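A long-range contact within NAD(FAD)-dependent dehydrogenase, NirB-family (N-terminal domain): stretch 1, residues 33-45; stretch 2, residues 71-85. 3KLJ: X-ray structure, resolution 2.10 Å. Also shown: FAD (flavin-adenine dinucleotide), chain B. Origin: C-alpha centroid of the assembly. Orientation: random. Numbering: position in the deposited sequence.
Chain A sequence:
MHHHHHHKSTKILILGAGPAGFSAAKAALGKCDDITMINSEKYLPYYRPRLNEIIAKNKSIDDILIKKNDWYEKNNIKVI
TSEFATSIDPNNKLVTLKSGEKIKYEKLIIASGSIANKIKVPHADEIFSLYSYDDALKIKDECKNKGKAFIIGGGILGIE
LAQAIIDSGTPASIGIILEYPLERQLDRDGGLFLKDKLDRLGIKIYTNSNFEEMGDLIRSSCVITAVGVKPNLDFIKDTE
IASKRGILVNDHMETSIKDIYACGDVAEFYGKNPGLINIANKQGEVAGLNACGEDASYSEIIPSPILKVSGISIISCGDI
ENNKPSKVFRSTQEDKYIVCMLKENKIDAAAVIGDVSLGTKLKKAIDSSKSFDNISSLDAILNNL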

# COMPACT_ATOMS: atom_id res chain seq x y z
N ASP A 33 23.85 18.87 -3.82
CA ASP A 33 24.46 18.63 -5.14
C ASP A 33 25.13 17.26 -5.33
O ASP A 33 25.86 17.05 -6.31
CB ASP A 33 25.44 19.77 -5.49
CG ASP A 33 26.68 19.79 -4.60
OD1 ASP A 33 26.66 19.20 -3.50
OD2 ASP A 33 27.70 20.40 -5.01
N ASP A 34 24.90 16.34 -4.40
CA ASP A 34 25.52 15.02 -4.44
C ASP A 34 24.56 13.97 -3.87
O ASP A 34 24.60 13.65 -2.67
CB ASP A 34 26.84 15.05 -3.66
CG ASP A 34 27.64 13.76 -3.78
OD1 ASP A 34 27.27 12.87 -4.58
OD2 ASP A 34 28.65 13.64 -3.07
N ILE A 35 23.71 13.44 -4.75
CA ILE A 35 22.64 12.51 -4.39
C ILE A 35 22.85 11.14 -5.05
O ILE A 35 23.01 11.04 -6.28
CB ILE A 35 21.26 13.06 -4.82
CG1 ILE A 35 21.08 14.52 -4.37
CG2 ILE A 35 20.12 12.17 -4.31
CD1 ILE A 35 20.14 15.31 -5.28
N THR A 36 22.80 10.09 -4.23
CA THR A 36 22.89 8.71 -4.70
C THR A 36 21.72 7.88 -4.20
O THR A 36 21.40 7.90 -3.01
CB THR A 36 24.20 8.06 -4.23
OG1 THR A 36 25.29 8.80 -4.75
CG2 THR A 36 24.32 6.62 -4.71
N MET A 37 21.11 7.13 -5.11
CA MET A 37 20.01 6.23 -4.79
C MET A 37 20.45 4.79 -4.99
O MET A 37 20.99 4.44 -6.05
CB MET A 37 18.82 6.50 -5.70
CG MET A 37 18.35 7.94 -5.74
SD MET A 37 16.88 8.09 -6.77
CE MET A 37 15.67 7.44 -5.61
N ILE A 38 20.20 3.96 -3.98
CA ILE A 38 20.42 2.53 -4.07
C ILE A 38 19.08 1.83 -4.33
O ILE A 38 18.13 2.08 -3.61
CB ILE A 38 21.03 1.98 -2.75
CG1 ILE A 38 22.37 2.66 -2.46
CG2 ILE A 38 21.18 0.46 -2.81
CD1 ILE A 38 22.76 2.62 -0.98
N ASN A 39 19.00 0.97 -5.34
CA ASN A 39 17.77 0.19 -5.56
C ASN A 39 17.99 -1.28 -5.85
O ASN A 39 18.79 -1.63 -6.71
CB ASN A 39 16.90 0.81 -6.66
CG ASN A 39 15.44 0.33 -6.60
OD1 ASN A 39 14.78 0.33 -5.54
ND2 ASN A 39 14.94 -0.08 -7.75
N SER A 40 17.26 -2.13 -5.13
CA SER A 40 17.38 -3.58 -5.24
C SER A 40 16.87 -4.12 -6.58
O SER A 40 17.35 -5.15 -7.06
CB SER A 40 16.66 -4.27 -4.09
OG SER A 40 15.26 -4.03 -4.15
N GLU A 41 15.91 -3.41 -7.19
CA GLU A 41 15.35 -3.79 -8.49
C GLU A 41 16.22 -3.29 -9.64
O GLU A 41 17.07 -2.41 -9.45
CB GLU A 41 13.92 -3.24 -8.65
CG GLU A 41 12.97 -3.55 -7.48
CD GLU A 41 11.51 -3.20 -7.80
OE1 GLU A 41 11.04 -3.48 -8.91
OE2 GLU A 41 10.82 -2.65 -6.92
N LYS A 42 16.01 -3.84 -10.84
CA LYS A 42 16.79 -3.43 -12.01
C LYS A 42 16.13 -2.30 -12.80
O LYS A 42 16.58 -1.95 -13.90
CB LYS A 42 17.12 -4.64 -12.90
CG LYS A 42 15.94 -5.52 -13.28
CD LYS A 42 16.41 -6.75 -14.07
CE LYS A 42 15.35 -7.85 -14.07
NZ LYS A 42 15.27 -8.53 -12.74
N TYR A 43 15.09 -1.71 -12.21
CA TYR A 43 14.31 -0.64 -12.84
C TYR A 43 14.37 0.64 -12.02
O TYR A 43 14.49 0.60 -10.79
CB TYR A 43 12.84 -1.08 -13.04
CG TYR A 43 12.71 -2.48 -13.61
CD1 TYR A 43 13.06 -2.75 -14.94
CD2 TYR A 43 12.28 -3.54 -12.81
CE1 TYR A 43 12.96 -4.04 -15.46
CE2 TYR A 43 12.18 -4.84 -13.32
CZ TYR A 43 12.53 -5.08 -14.65
OH TYR A 43 12.43 -6.34 -15.17
N LEU A 44 14.30 1.77 -12.71
CA LEU A 44 14.13 3.08 -12.07
C LEU A 44 12.80 3.15 -11.30
O LEU A 44 11.94 2.28 -11.50
CB LEU A 44 14.20 4.17 -13.14
CG LEU A 44 15.55 4.84 -13.49
CD1 LEU A 44 16.78 4.26 -12.77
CD2 LEU A 44 15.77 4.93 -14.99
N PRO A 45 12.64 4.15 -10.41
CA PRO A 45 11.38 4.33 -9.71
C PRO A 45 10.17 4.30 -10.64
O PRO A 45 10.13 5.02 -11.64
CB PRO A 45 11.53 5.70 -9.07
CG PRO A 45 12.98 5.75 -8.71
CD PRO A 45 13.71 4.96 -9.80
N TRP A 71 16.32 11.83 -17.19
CA TRP A 71 16.01 12.75 -16.12
C TRP A 71 17.05 12.69 -15.00
O TRP A 71 17.47 13.73 -14.49
CB TRP A 71 14.61 12.48 -15.57
CG TRP A 71 14.14 13.47 -14.57
CD1 TRP A 71 13.46 14.62 -14.81
CD2 TRP A 71 14.30 13.39 -13.15
NE1 TRP A 71 13.18 15.27 -13.63
CE2 TRP A 71 13.69 14.54 -12.59
CE3 TRP A 71 14.91 12.46 -12.29
CZ2 TRP A 71 13.67 14.78 -11.22
CZ3 TRP A 71 14.88 12.70 -10.92
CH2 TRP A 71 14.26 13.85 -10.40
N TYR A 72 17.44 11.47 -14.61
CA TYR A 72 18.43 11.28 -13.54
C TYR A 72 19.82 11.76 -13.95
O TYR A 72 20.58 12.25 -13.10
CB TYR A 72 18.48 9.82 -13.08
CG TYR A 72 17.19 9.33 -12.47
CD1 TYR A 72 16.94 9.46 -11.11
CD2 TYR A 72 16.20 8.74 -13.28
CE1 TYR A 72 15.74 9.02 -10.56
CE2 TYR A 72 15.00 8.31 -12.74
CZ TYR A 72 14.78 8.45 -11.38
OH TYR A 72 13.59 8.00 -10.87
N GLU A 73 20.14 11.61 -15.23
CA GLU A 73 21.42 12.08 -15.78
C GLU A 73 21.47 13.61 -15.89
O GLU A 73 22.44 14.23 -15.46
CB GLU A 73 21.71 11.44 -17.14
CG GLU A 73 22.33 10.05 -17.05
CD GLU A 73 22.63 9.43 -18.40
OE1 GLU A 73 23.08 10.15 -19.32
OE2 GLU A 73 22.42 8.21 -18.54
N LYS A 74 20.42 14.21 -16.47
CA LYS A 74 20.31 15.66 -16.57
C LYS A 74 20.39 16.31 -15.19
O LYS A 74 20.96 17.39 -15.03
CB LYS A 74 18.99 16.05 -17.25
CG LYS A 74 19.13 17.10 -18.34
CD LYS A 74 19.71 16.50 -19.63
CE LYS A 74 19.82 17.52 -20.76
NZ LYS A 74 20.95 18.47 -20.54
N ASN A 75 19.83 15.65 -14.18
CA ASN A 75 19.82 16.17 -12.82
C ASN A 75 20.95 15.66 -11.94
O ASN A 75 20.99 15.96 -10.74
CB ASN A 75 18.47 15.91 -12.16
CG ASN A 75 17.40 16.85 -12.67
OD1 ASN A 75 17.55 18.07 -12.60
ND2 ASN A 75 16.32 16.28 -13.19
N ASN A 76 21.86 14.89 -12.54
CA ASN A 76 23.02 14.32 -11.84
C ASN A 76 22.75 13.43 -10.63
O ASN A 76 23.60 13.28 -9.76
CB ASN A 76 24.02 15.41 -11.45
CG ASN A 76 25.27 15.33 -12.24
OD1 ASN A 76 25.29 15.66 -13.43
ND2 ASN A 76 26.35 14.88 -11.60
N ILE A 77 21.56 12.84 -10.58
CA ILE A 77 21.25 11.89 -9.53
C ILE A 77 21.79 10.53 -9.93
O ILE A 77 21.47 10.02 -11.00
CB ILE A 77 19.73 11.82 -9.26
CG1 ILE A 77 19.24 13.15 -8.65
CG2 ILE A 77 19.40 10.65 -8.34
CD1 ILE A 77 17.76 13.44 -8.89
N LYS A 78 22.62 9.96 -9.07
CA LYS A 78 23.25 8.67 -9.31
C LYS A 78 22.41 7.52 -8.77
O LYS A 78 22.12 7.44 -7.57
CB LYS A 78 24.66 8.65 -8.71
CG LYS A 78 25.62 9.63 -9.39
CD LYS A 78 26.79 10.01 -8.50
CE LYS A 78 26.38 10.99 -7.40
NZ LYS A 78 27.52 11.25 -6.45
N VAL A 79 21.99 6.63 -9.67
CA VAL A 79 21.19 5.48 -9.29
C VAL A 79 22.01 4.21 -9.46
O VAL A 79 22.51 3.92 -10.55
CB VAL A 79 19.88 5.38 -10.11
CG1 VAL A 79 19.03 4.21 -9.61
CG2 VAL A 79 19.09 6.68 -10.03
N ILE A 80 22.20 3.48 -8.36
CA ILE A 80 22.83 2.17 -8.42
C ILE A 80 21.73 1.11 -8.38
O ILE A 80 21.10 0.90 -7.34
CB ILE A 80 23.84 1.94 -7.26
CG1 ILE A 80 24.58 3.24 -6.92
CG2 ILE A 80 24.82 0.83 -7.62
CD1 ILE A 80 25.35 3.19 -5.62
N THR A 81 21.49 0.47 -9.52
CA THR A 81 20.43 -0.54 -9.63
C THR A 81 20.94 -1.93 -9.29
O THR A 81 22.16 -2.17 -9.29
CB THR A 81 19.79 -0.57 -11.05
OG1 THR A 81 20.84 -0.63 -12.03
CG2 THR A 81 18.93 0.67 -11.28
N SER A 82 20.00 -2.83 -9.00
CA SER A 82 20.28 -4.22 -8.62
C SER A 82 21.25 -4.32 -7.44
O SER A 82 22.05 -5.26 -7.36
CB SER A 82 20.75 -5.04 -9.82
OG SER A 82 19.75 -5.12 -10.82
N GLU A 83 21.18 -3.34 -6.54
CA GLU A 83 22.02 -3.33 -5.35
C GLU A 83 21.17 -3.21 -4.09
O GLU A 83 20.20 -2.45 -4.03
CB GLU A 83 23.06 -2.21 -5.44
CG GLU A 83 24.34 -2.50 -4.66
CD GLU A 83 25.08 -3.74 -5.14
OE1 GLU A 83 25.13 -4.73 -4.38
OE2 GLU A 83 25.61 -3.72 -6.27
N PHE A 84 21.55 -3.99 -3.08
CA PHE A 84 20.75 -4.23 -1.89
C PHE A 84 21.59 -3.90 -0.66
O PHE A 84 22.66 -4.47 -0.46
CB PHE A 84 20.32 -5.70 -1.90
CG PHE A 84 19.38 -6.09 -0.78
CD1 PHE A 84 18.00 -5.96 -0.94
CD2 PHE A 84 19.88 -6.62 0.41
CE1 PHE A 84 17.12 -6.33 0.09
CE2 PHE A 84 19.00 -6.99 1.45
CZ PHE A 84 17.63 -6.85 1.28
N ALA A 85 21.11 -2.96 0.16
CA ALA A 85 21.74 -2.65 1.44
C ALA A 85 21.40 -3.74 2.44
O ALA A 85 20.24 -4.16 2.54
CB ALA A 85 21.28 -1.29 1.95
PA FAD B . 8.30 0.91 -2.56
O1A FAD B . 8.15 -0.51 -2.08
O2A FAD B . 7.36 1.26 -3.69
O5B FAD B . 9.81 1.16 -3.01
C5B FAD B . 10.89 0.77 -2.19
C4B FAD B . 12.06 0.30 -3.06
O4B FAD B . 13.19 0.03 -2.24
C3B FAD B . 11.72 -0.99 -3.79
O3B FAD B . 12.00 -0.83 -5.17
C2B FAD B . 12.60 -2.05 -3.16
O2B FAD B . 13.07 -2.99 -4.10
C1B FAD B . 13.76 -1.22 -2.62
N9A FAD B . 14.46 -1.85 -1.48
C8A FAD B . 13.91 -2.63 -0.49
N7A FAD B . 14.90 -3.00 0.35
C5A FAD B . 16.07 -2.47 -0.07
C6A FAD B . 17.37 -2.55 0.42
N6A FAD B . 17.69 -3.46 1.34
N1A FAD B . 18.38 -1.89 -0.26
C2A FAD B . 18.10 -1.16 -1.41
N3A FAD B . 16.81 -1.10 -1.89
C4A FAD B . 15.80 -1.74 -1.23
N1 FAD B . -1.19 2.64 -2.81
C2 FAD B . -2.25 3.52 -2.88
O2 FAD B . -2.23 4.54 -2.21
N3 FAD B . -3.32 3.28 -3.72
C4 FAD B . -3.34 2.14 -4.49
O4 FAD B . -4.32 1.95 -5.22
C4X FAD B . -2.28 1.23 -4.42
N5 FAD B . -2.28 0.07 -5.19
C5X FAD B . -1.23 -0.82 -5.12
C6 FAD B . -1.23 -1.99 -5.90
C7 FAD B . -0.15 -2.88 -5.82
C7M FAD B . -0.15 -4.13 -6.65
C8 FAD B . 0.92 -2.61 -4.97
C8M FAD B . 2.09 -3.55 -4.86
C9 FAD B . 0.92 -1.46 -4.20
C9A FAD B . -0.15 -0.56 -4.27
N10 FAD B . -0.14 0.60 -3.50
C10 FAD B . -1.20 1.49 -3.58
C1' FAD B . 0.99 0.88 -2.57
C2' FAD B . 2.00 1.84 -3.16
O2' FAD B . 2.61 1.23 -4.27
C3' FAD B . 3.03 2.12 -2.08
O3' FAD B . 2.42 2.83 -1.01
C4' FAD B . 4.22 2.92 -2.57
O4' FAD B . 4.85 2.27 -3.67
C5' FAD B . 5.23 3.03 -1.44
O5' FAD B . 6.40 3.61 -1.97
P FAD B . 7.79 3.41 -1.22
O1P FAD B . 8.86 4.18 -1.98
O2P FAD B . 7.68 3.77 0.24
O3P FAD B . 8.07 1.82 -1.25
O HOH W 1 11.87 6.70 -12.51

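Parallel β-strands pair by a simple rule: one residue on a strand donates and accepts on both sides of a partner residue, while the side chains alternate between the two faces of the sheet. The contact between residues 33-45 and 71-85 of this dehydrogenase is a compact example. The strands containing Ile-35 to Ile-38 and Lys-78 to Ile-80 run in the same direction, their axes inclined by 20° and 4.6 Å apart at closest approach. The ladder begins where Lys-78 N donates to Ile-35 O (3.0 Å) and Met-37 N to Lys-78 O (2.7 Å); it continues from Ile-80 N to Met-37 O (2.8 Å) and from Asn-39 N to Ile-80 O (2.9 Å). All four bonds are nearly straight. Beyond them the chains remain joined through Glu-83 N to Asn-39 O (2.9 Å) and Ser-82 N to Glu-41 O (3.0 Å), with Ser-82 at positive phi.

Alternation then sorts the side chains. Thr-36, Ile-38, Lys-78 and Ile-80 share one face. There Thr-36 CG2 meets Ile-80 CD1 at 3.7 Å, a contact suited to branched side chains that pack close to the strand. Lys-78, though exposed, extends its long chain past Thr-36, with CE 3.6 Å from OG1, and ends in a salt bridge whose NZ–OD1 distance to Asp-34 is very short, 2.5 Å. Asp-34 starts out pointing away from the other stretch, but its carboxylate comes back within reach.

Met-37 and Val-79 lie on the opposite face, under the helix end that carries Tyr-72. The flexible thioether of Met-37 fills the space between neighbours: its CG lies 3.9 Å from Ile-77 CG2, and its SD lies 4.1 Å from Tyr-72 CE1 in an oblique sulfur-aromatic contact. Leu-44 extends this apolar cluster, with CG 3.6 Å from Tyr-72 CE2 and CD1 3.9 Å from Val-79 CG1. Tyr-72 is buried, yet its hydroxyl is not left unsatisfied: OH donates to a water (2.7 Å to its O), which in turn donates to Pro-45 O (2.6 Å from the water O). The helix ends in a Schellman motif, with Asn-76 at positive phi, before the chain enters the strand.

Altogether 1029 Å² is buried between the stretches. Past the strands, both also hold FAD: Ser-40 OG accepts a very short bond from FAD O2B (2.4 Å), while Ala-85 pairs with the adenine, its N donating to FAD N1A (3.0 Å) and its O accepting from FAD N6A (2.9 Å).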